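Long-range contact in FERM, RhoGEF and pleckstrin domain-containing protein 2 (Mus musculus, PDB 4GYV), which acts as a guanine nucleotide exchange factor that activates RAC1 and helps remodel the actin cytoskeleton: residues Leu50-Phe61 / Phe105-Val115. Sequence-based numbering, arbitrary orientation.
Sequences LLFSNIDPVYEF and FTSYFQRHDEV
Val-58 sets CG2 over one face of the Phe-109 ring, 3.9 Å from its centroid, while Leu-102, Pro-153 and Leu-157 press on the same phenylalanine. One turn along, Phe-61 turns its ring edge toward the face of Phe-105 in an edge-to-face pair, planes 54° apart, and its own CB lies over that face. At the other end Val-115 splits its methyls, CG1 meeting CD1 of Leu-51 at 3.7 Å and CG2 meeting CG of Leu-50. Between these patches the Tyr-108 ring, carried beside its backbone N (chi1 -56°), takes Pro-57 CG almost centrally on one face, 3.7 Å from the centroid, and Asn-54 OD1 at its edge. A serine in its place would probably leave the proline without its aromatic platform and open a gap beside Asn-54. The polar border hinges on that asparagine: His-112 NE2 donates to its backbone O at 2.7 Å, fairly straight at 162°, whereas its ND2 reaches back to a lone pair of Leu-50 O. The backbone O and ND2 of buried Asn-54 are thus both hydrogen-bonded in the short turn joining helices 45-52 and 56-77, illustrating how interrupted helices pack in the all-helical DH domain of RhoGEFs.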
ATOM      1  N   LEU A  50      -6.883  14.832 -25.019  1.00 60.39           N
ATOM      2  CA  LEU A  50      -7.956  13.854 -25.218  1.00 57.52           C
ATOM      3  C   LEU A  50      -7.953  12.764 -24.150  1.00 60.51           C
ATOM      4  O   LEU A  50      -8.985  12.432 -23.560  1.00 66.90           O
ATOM      5  CB  LEU A  50      -7.838  13.211 -26.594  1.00 56.60           C
ATOM      6  CG  LEU A  50      -8.884  12.165 -26.944  1.00 64.44           C
ATOM      7  CD1 LEU A  50     -10.276  12.746 -26.942  1.00 61.78           C
ATOM      8  CD2 LEU A  50      -8.557  11.586 -28.286  1.00 65.13           C
ATOM      9  N   LEU A  51      -6.775  12.216 -23.897  1.00 62.51           N
ATOM     10  CA  LEU A  51      -6.621  11.186 -22.886  1.00 60.96           C
ATOM     11  C   LEU A  51      -6.947  11.715 -21.494  1.00 60.05           C
ATOM     12  O   LEU A  51      -7.879  11.241 -20.857  1.00 60.59           O
ATOM     13  CB  LEU A  51      -5.198  10.638 -22.915  1.00 61.73           C
ATOM     14  CG  LEU A  51      -4.830   9.715 -21.759  1.00 61.14           C
ATOM     15  CD1 LEU A  51      -5.811   8.575 -21.648  1.00 54.05           C
ATOM     16  CD2 LEU A  51      -3.429   9.195 -21.963  1.00 66.37           C
ATOM     17  N   PHE A  52      -6.193  12.702 -21.021  1.00 55.53           N
ATOM     18  CA  PHE A  52      -6.274  13.051 -19.605  1.00 52.16           C
ATOM     19  C   PHE A  52      -7.484  13.865 -19.206  1.00 53.74           C
ATOM     20  O   PHE A  52      -7.907  13.802 -18.077  1.00 62.48           O
ATOM     21  CB  PHE A  52      -4.988  13.692 -19.123  1.00 52.85           C
ATOM     22  CG  PHE A  52      -3.841  12.757 -19.148  1.00 55.51           C
ATOM     23  CD1 PHE A  52      -3.784  11.702 -18.258  1.00 50.44           C
ATOM     24  CD2 PHE A  52      -2.844  12.889 -20.095  1.00 56.78           C
ATOM     25  CE1 PHE A  52      -2.736  10.807 -18.289  1.00 55.32           C
ATOM     26  CE2 PHE A  52      -1.793  11.986 -20.143  1.00 56.74           C
ATOM     27  CZ  PHE A  52      -1.736  10.951 -19.237  1.00 60.93           C
ATOM     28  N   SER A  53      -8.050  14.594 -20.152  1.00 57.92           N
ATOM     29  CA  SER A  53      -9.254  15.368 -19.932  1.00 51.11           C
ATOM     30  C   SER A  53     -10.446  14.464 -19.616  1.00 59.84           C
ATOM     31  O   SER A  53     -11.434  14.918 -19.037  1.00 66.67           O
ATOM     32  CB  SER A  53      -9.537  16.209 -21.171  1.00 54.26           C
ATOM     33  OG  SER A  53     -10.835  15.984 -21.686  1.00109.62           O
ATOM     34  N   ASN A  54     -10.349  13.192 -19.999  1.00 51.57           N
ATOM     35  CA  ASN A  54     -11.455  12.250 -19.858  1.00 55.32           C
ATOM     36  C   ASN A  54     -11.153  11.109 -18.884  1.00 59.57           C
ATOM     37  O   ASN A  54     -11.898  10.102 -18.842  1.00 50.28           O
ATOM     38  CB  ASN A  54     -11.828  11.652 -21.210  1.00 46.71           C
ATOM     39  CG  ASN A  54     -12.382  12.669 -22.163  1.00 67.02           C
ATOM     40  OD1 ASN A  54     -13.526  13.118 -22.022  1.00 74.32           O
ATOM     41  ND2 ASN A  54     -11.585  13.034 -23.161  1.00 67.41           N
ATOM     42  N   ILE A  55     -10.054  11.270 -18.136  1.00 55.56           N
ATOM     43  CA  ILE A  55      -9.657  10.341 -17.082  1.00 54.92           C
ATOM     44  C   ILE A  55      -9.535  11.059 -15.746  1.00 55.67           C
ATOM     45  O   ILE A  55     -10.088  10.606 -14.741  1.00 53.22           O
ATOM     46  CB  ILE A  55      -8.324   9.643 -17.376  1.00 55.54           C
ATOM     47  CG1 ILE A  55      -8.492   8.661 -18.505  1.00 55.89           C
ATOM     48  CG2 ILE A  55      -7.925   8.798 -16.205  1.00 50.67           C
ATOM     49  CD1 ILE A  55      -9.456   7.597 -18.132  1.00 58.16           C
ATOM     50  N   ASP A  56      -8.816  12.182 -15.752  1.00 52.04           N
ATOM     51  CA  ASP A  56      -8.676  13.033 -14.572  1.00 48.61           C
ATOM     52  C   ASP A  56      -9.963  13.274 -13.789  1.00 57.94           C
ATOM     53  O   ASP A  56      -9.970  13.110 -12.565  1.00 66.07           O
ATOM     54  CB  ASP A  56      -8.047  14.375 -14.918  1.00 51.70           C
ATOM     55  CG  ASP A  56      -6.535  14.312 -15.040  1.00 63.76           C
ATOM     56  OD1 ASP A  56      -5.916  13.333 -14.552  1.00 60.89           O
ATOM     57  OD2 ASP A  56      -5.972  15.270 -15.625  1.00 74.42           O
ATOM     58  N   PRO A  57     -11.057  13.658 -14.476  1.00 59.81           N
ATOM     59  CA  PRO A  57     -12.301  13.845 -13.708  1.00 60.80           C
ATOM     60  C   PRO A  57     -12.873  12.529 -13.171  1.00 55.01           C
ATOM     61  O   PRO A  57     -13.415  12.521 -12.073  1.00 49.58           O
ATOM     62  CB  PRO A  57     -13.273  14.437 -14.738  1.00 45.58           C
ATOM     63  CG  PRO A  57     -12.478  14.749 -15.925  1.00 53.18           C
ATOM     64  CD  PRO A  57     -11.282  13.868 -15.915  1.00 48.13           C
ATOM     65  N   VAL A  58     -12.776  11.454 -13.954  1.00 49.33           N
ATOM     66  CA  VAL A  58     -13.207  10.138 -13.517  1.00 50.53           C
ATOM     67  C   VAL A  58     -12.486   9.747 -12.233  1.00 55.70           C
ATOM     68  O   VAL A  58     -13.110   9.272 -11.276  1.00 56.68           O
ATOM     69  CB  VAL A  58     -12.941   9.066 -14.601  1.00 48.76           C
ATOM     70  CG1 VAL A  58     -12.920   7.655 -13.999  1.00 39.14           C
ATOM     71  CG2 VAL A  58     -13.959   9.165 -15.702  1.00 44.97           C
ATOM     72  N   TYR A  59     -11.174   9.956 -12.202  1.00 46.56           N
ATOM     73  CA  TYR A  59     -10.415   9.685 -10.987  1.00 48.51           C
ATOM     74  C   TYR A  59     -10.912  10.516  -9.790  1.00 52.61           C
ATOM     75  O   TYR A  59     -11.064   9.994  -8.686  1.00 50.54           O
ATOM     76  CB  TYR A  59      -8.934   9.914 -11.228  1.00 40.50           C
ATOM     77  CG  TYR A  59      -8.047   9.644 -10.048  1.00 42.07           C
ATOM     78  CD1 TYR A  59      -7.776  10.639  -9.116  1.00 45.48           C
ATOM     79  CD2 TYR A  59      -7.449   8.406  -9.881  1.00 48.57           C
ATOM     80  CE1 TYR A  59      -6.951  10.399  -8.034  1.00 49.34           C
ATOM     81  CE2 TYR A  59      -6.603   8.160  -8.804  1.00 52.83           C
ATOM     82  CZ  TYR A  59      -6.362   9.158  -7.885  1.00 54.65           C
ATOM     83  OH  TYR A  59      -5.535   8.906  -6.815  1.00 61.39           O
ATOM     84  N   GLU A  60     -11.184  11.799 -10.001  1.00 49.94           N
ATOM     85  CA  GLU A  60     -11.703  12.613  -8.908  1.00 50.49           C
ATOM     86  C   GLU A  60     -12.995  12.034  -8.351  1.00 51.07           C
ATOM     87  O   GLU A  60     -13.192  11.995  -7.142  1.00 53.81           O
ATOM     88  CB  GLU A  60     -11.920  14.059  -9.333  1.00 48.78           C
ATOM     89  CG  GLU A  60     -10.638  14.807  -9.490  1.00 71.39           C
ATOM     90  CD  GLU A  60     -10.848  16.218  -9.986  1.00 89.38           C
ATOM     91  OE1 GLU A  60     -11.996  16.736  -9.817  1.00 89.95           O
ATOM     92  OE2 GLU A  60      -9.856  16.783 -10.540  1.00 90.31           O
ATOM     93  N   PHE A  61     -13.869  11.584  -9.242  1.00 44.81           N
ATOM     94  CA  PHE A  61     -15.122  11.014  -8.819  1.00 49.09           C
ATOM     95  C   PHE A  61     -14.922   9.817  -7.889  1.00 51.76           C
ATOM     96  O   PHE A  61     -15.484   9.769  -6.780  1.00 57.72           O
ATOM     97  CB  PHE A  61     -15.970  10.584 -10.003  1.00 45.57           C
ATOM     98  CG  PHE A  61     -17.076   9.688  -9.604  1.00 47.94           C
ATOM     99  CD1 PHE A  61     -18.250  10.224  -9.096  1.00 52.58           C
ATOM    100  CD2 PHE A  61     -16.920   8.305  -9.656  1.00 49.08           C
ATOM    101  CE1 PHE A  61     -19.272   9.407  -8.680  1.00 55.14           C
ATOM    102  CE2 PHE A  61     -17.934   7.476  -9.237  1.00 55.08           C
ATOM    103  CZ  PHE A  61     -19.120   8.027  -8.745  1.00 50.84           C
ATOM    104  N   PHE A 105     -20.838  12.645 -15.142  1.00 65.26           N
ATOM    105  CA  PHE A 105     -19.535  12.213 -15.643  1.00 60.11           C
ATOM    106  C   PHE A 105     -19.619  11.309 -16.874  1.00 67.24           C
ATOM    107  O   PHE A 105     -18.592  10.876 -17.378  1.00 73.93           O
ATOM    108  CB  PHE A 105     -18.780  11.454 -14.551  1.00 52.38           C
ATOM    109  CG  PHE A 105     -18.266  12.329 -13.457  1.00 54.19           C
ATOM    110  CD1 PHE A 105     -19.105  12.783 -12.465  1.00 59.72           C
ATOM    111  CD2 PHE A 105     -16.936  12.704 -13.419  1.00 59.38           C
ATOM    112  CE1 PHE A 105     -18.631  13.600 -11.453  1.00 59.92           C
ATOM    113  CE2 PHE A 105     -16.456  13.523 -12.402  1.00 56.09           C
ATOM    114  CZ  PHE A 105     -17.311  13.968 -11.421  1.00 53.62           C
ATOM    115  N   THR A 106     -20.828  10.999 -17.336  1.00 66.17           N
ATOM    116  CA  THR A 106     -21.003  10.069 -18.445  1.00 64.41           C
ATOM    117  C   THR A 106     -20.299  10.558 -19.718  1.00 68.65           C
ATOM    118  O   THR A 106     -19.826   9.751 -20.526  1.00 66.27           O
ATOM    119  CB  THR A 106     -22.480   9.844 -18.735  1.00 71.52           C
ATOM    120  OG1 THR A 106     -23.107  11.111 -18.934  1.00 98.25           O
ATOM    121  CG2 THR A 106     -23.132   9.207 -17.570  1.00 73.26           C
ATOM    122  N   SER A 107     -20.224  11.880 -19.880  1.00 62.74           N
ATOM    123  CA  SER A 107     -19.552  12.492 -21.019  1.00 60.09           C
ATOM    124  C   SER A 107     -18.134  11.944 -21.180  1.00 66.88           C
ATOM    125  O   SER A 107     -17.665  11.675 -22.283  1.00 66.14           O
ATOM    126  CB  SER A 107     -19.473  13.998 -20.811  1.00 62.50           C
ATOM    127  OG  SER A 107     -20.318  14.382 -19.747  1.00 88.32           O
ATOM    128  N   TYR A 108     -17.438  11.798 -20.070  1.00 60.73           N
ATOM    129  CA  TYR A 108     -16.057  11.410 -20.149  1.00 63.45           C
ATOM    130  C   TYR A 108     -15.956   9.951 -20.541  1.00 67.63           C
ATOM    131  O   TYR A 108     -15.178   9.595 -21.427  1.00 74.72           O
ATOM    132  CB  TYR A 108     -15.374  11.655 -18.811  1.00 59.23           C
ATOM    133  CG  TYR A 108     -15.500  13.070 -18.336  1.00 53.07           C
ATOM    134  CD1 TYR A 108     -14.918  14.091 -19.041  1.00 60.59           C
ATOM    135  CD2 TYR A 108     -16.171  13.384 -17.167  1.00 54.54           C
ATOM    136  CE1 TYR A 108     -15.013  15.394 -18.621  1.00 64.15           C
ATOM    137  CE2 TYR A 108     -16.271  14.696 -16.733  1.00 53.71           C
ATOM    138  CZ  TYR A 108     -15.690  15.695 -17.479  1.00 57.07           C
ATOM    139  OH  TYR A 108     -15.749  17.010 -17.102  1.00 61.36           O
ATOM    140  N   PHE A 109     -16.738   9.108 -19.874  1.00 57.65           N
ATOM    141  CA  PHE A 109     -16.700   7.679 -20.150  1.00 59.28           C
ATOM    142  C   PHE A 109     -17.017   7.465 -21.624  1.00 57.50           C
ATOM    143  O   PHE A 109     -16.402   6.653 -22.305  1.00 59.13           O
ATOM    144  CB  PHE A 109     -17.707   6.934 -19.272  1.00 58.19           C
ATOM    145  CG  PHE A 109     -17.321   6.882 -17.827  1.00 54.89           C
ATOM    146  CD1 PHE A 109     -16.397   5.954 -17.377  1.00 55.12           C
ATOM    147  CD2 PHE A 109     -17.880   7.756 -16.913  1.00 54.02           C
ATOM    148  CE1 PHE A 109     -16.026   5.904 -16.035  1.00 51.16           C
ATOM    149  CE2 PHE A 109     -17.512   7.710 -15.573  1.00 50.77           C
ATOM    150  CZ  PHE A 109     -16.577   6.786 -15.140  1.00 47.74           C
ATOM    151  N   GLN A 110     -17.963   8.241 -22.116  1.00 59.69           N
ATOM    152  CA  GLN A 110     -18.399   8.150 -23.495  1.00 64.23           C
ATOM    153  C   GLN A 110     -17.271   8.389 -24.500  1.00 59.85           C
ATOM    154  O   GLN A 110     -17.362   7.949 -25.633  1.00 73.94           O
ATOM    155  CB  GLN A 110     -19.517   9.157 -23.738  1.00 72.53           C
ATOM    156  CG  GLN A 110     -20.406   8.802 -24.859  1.00 84.71           C
ATOM    157  CD  GLN A 110     -21.639   8.111 -24.374  1.00100.37           C
ATOM    158  OE1 GLN A 110     -22.502   8.745 -23.765  1.00103.57           O
ATOM    159  NE2 GLN A 110     -21.743   6.799 -24.632  1.00108.29           N
ATOM    160  N   ARG A 111     -16.212   9.083 -24.100  1.00 58.93           N
ATOM    161  CA  ARG A 111     -15.124   9.374 -25.037  1.00 61.76           C
ATOM    162  C   ARG A 111     -13.994   8.343 -24.992  1.00 59.44           C
ATOM    163  O   ARG A 111     -13.058   8.413 -25.784  1.00 65.24           O
ATOM    164  CB  ARG A 111     -14.595  10.815 -24.880  1.00 52.74           C
ATOM    165  CG  ARG A 111     -15.545  11.857 -25.439  1.00 60.95           C
ATOM    166  CD  ARG A 111     -15.126  13.280 -25.117  1.00 84.94           C
ATOM    167  NE  ARG A 111     -16.125  14.260 -25.560  1.00113.45           N
ATOM    168  CZ  ARG A 111     -16.320  14.623 -26.835  1.00122.15           C
ATOM    169  NH1 ARG A 111     -17.247  15.535 -27.153  1.00114.15           N
ATOM    170  NH2 ARG A 111     -15.582  14.076 -27.801  1.00123.03           N
ATOM    171  N   HIS A 112     -14.100   7.365 -24.100  1.00 55.66           N
ATOM    172  CA  HIS A 112     -13.007   6.416 -23.906  1.00 53.01           C
ATOM    173  C   HIS A 112     -12.678   5.564 -25.108  1.00 59.24           C
ATOM    174  O   HIS A 112     -11.514   5.344 -25.389  1.00 67.57           O
ATOM    175  CB  HIS A 112     -13.226   5.535 -22.679  1.00 48.74           C
ATOM    176  CG  HIS A 112     -13.064   6.266 -21.382  1.00 47.73           C
ATOM    177  ND1 HIS A 112     -13.186   5.649 -20.158  1.00 54.59           N
ATOM    178  CD2 HIS A 112     -12.808   7.570 -21.123  1.00 47.90           C
ATOM    179  CE1 HIS A 112     -12.998   6.540 -19.201  1.00 53.53           C
ATOM    180  NE2 HIS A 112     -12.757   7.711 -19.760  1.00 50.78           N
ATOM    181  N   ASP A 113     -13.681   5.087 -25.827  1.00 65.03           N
ATOM    182  CA  ASP A 113     -13.407   4.276 -27.008  1.00 68.80           C
ATOM    183  C   ASP A 113     -12.721   5.121 -28.078  1.00 71.48           C
ATOM    184  O   ASP A 113     -11.913   4.628 -28.878  1.00 70.93           O
ATOM    185  CB  ASP A 113     -14.698   3.680 -27.550  1.00 76.24           C
ATOM    186  CG  ASP A 113     -15.711   4.740 -27.915  1.00 90.86           C
ATOM    187  OD1 ASP A 113     -16.291   5.349 -26.986  1.00100.88           O
ATOM    188  OD2 ASP A 113     -15.926   4.963 -29.127  1.00 93.28           O
ATOM    189  N   GLU A 114     -13.045   6.407 -28.078  1.00 65.52           N
ATOM    190  CA  GLU A 114     -12.407   7.356 -28.973  1.00 62.38           C
ATOM    191  C   GLU A 114     -10.954   7.604 -28.534  1.00 61.92           C
ATOM    192  O   GLU A 114     -10.044   7.587 -29.358  1.00 59.44           O
ATOM    193  CB  GLU A 114     -13.231   8.636 -29.007  1.00 63.41           C
ATOM    194  CG  GLU A 114     -12.559   9.833 -29.622  1.00 85.09           C
ATOM    195  CD  GLU A 114     -13.361  11.122 -29.406  1.00104.04           C
ATOM    196  OE1 GLU A 114     -12.856  12.201 -29.802  1.00107.87           O
ATOM    197  OE2 GLU A 114     -14.490  11.050 -28.848  1.00106.38           O
ATOM    198  N   VAL A 115     -10.740   7.809 -27.234  1.00 58.74           N
ATOM    199  CA  VAL A 115      -9.399   7.970 -26.676  1.00 56.76           C
ATOM    200  C   VAL A 115      -8.531   6.784 -27.070  1.00 59.58           C
ATOM    201  O   VAL A 115      -7.371   6.908 -27.454  1.00 66.92           O
ATOM    202  CB  VAL A 115      -9.445   8.033 -25.131  1.00 55.74           C
ATOM    203  CG1 VAL A 115      -8.058   7.744 -24.526  1.00 46.01           C
ATOM    204  CG2 VAL A 115      -9.980   9.385 -24.664  1.00 57.39           C
TER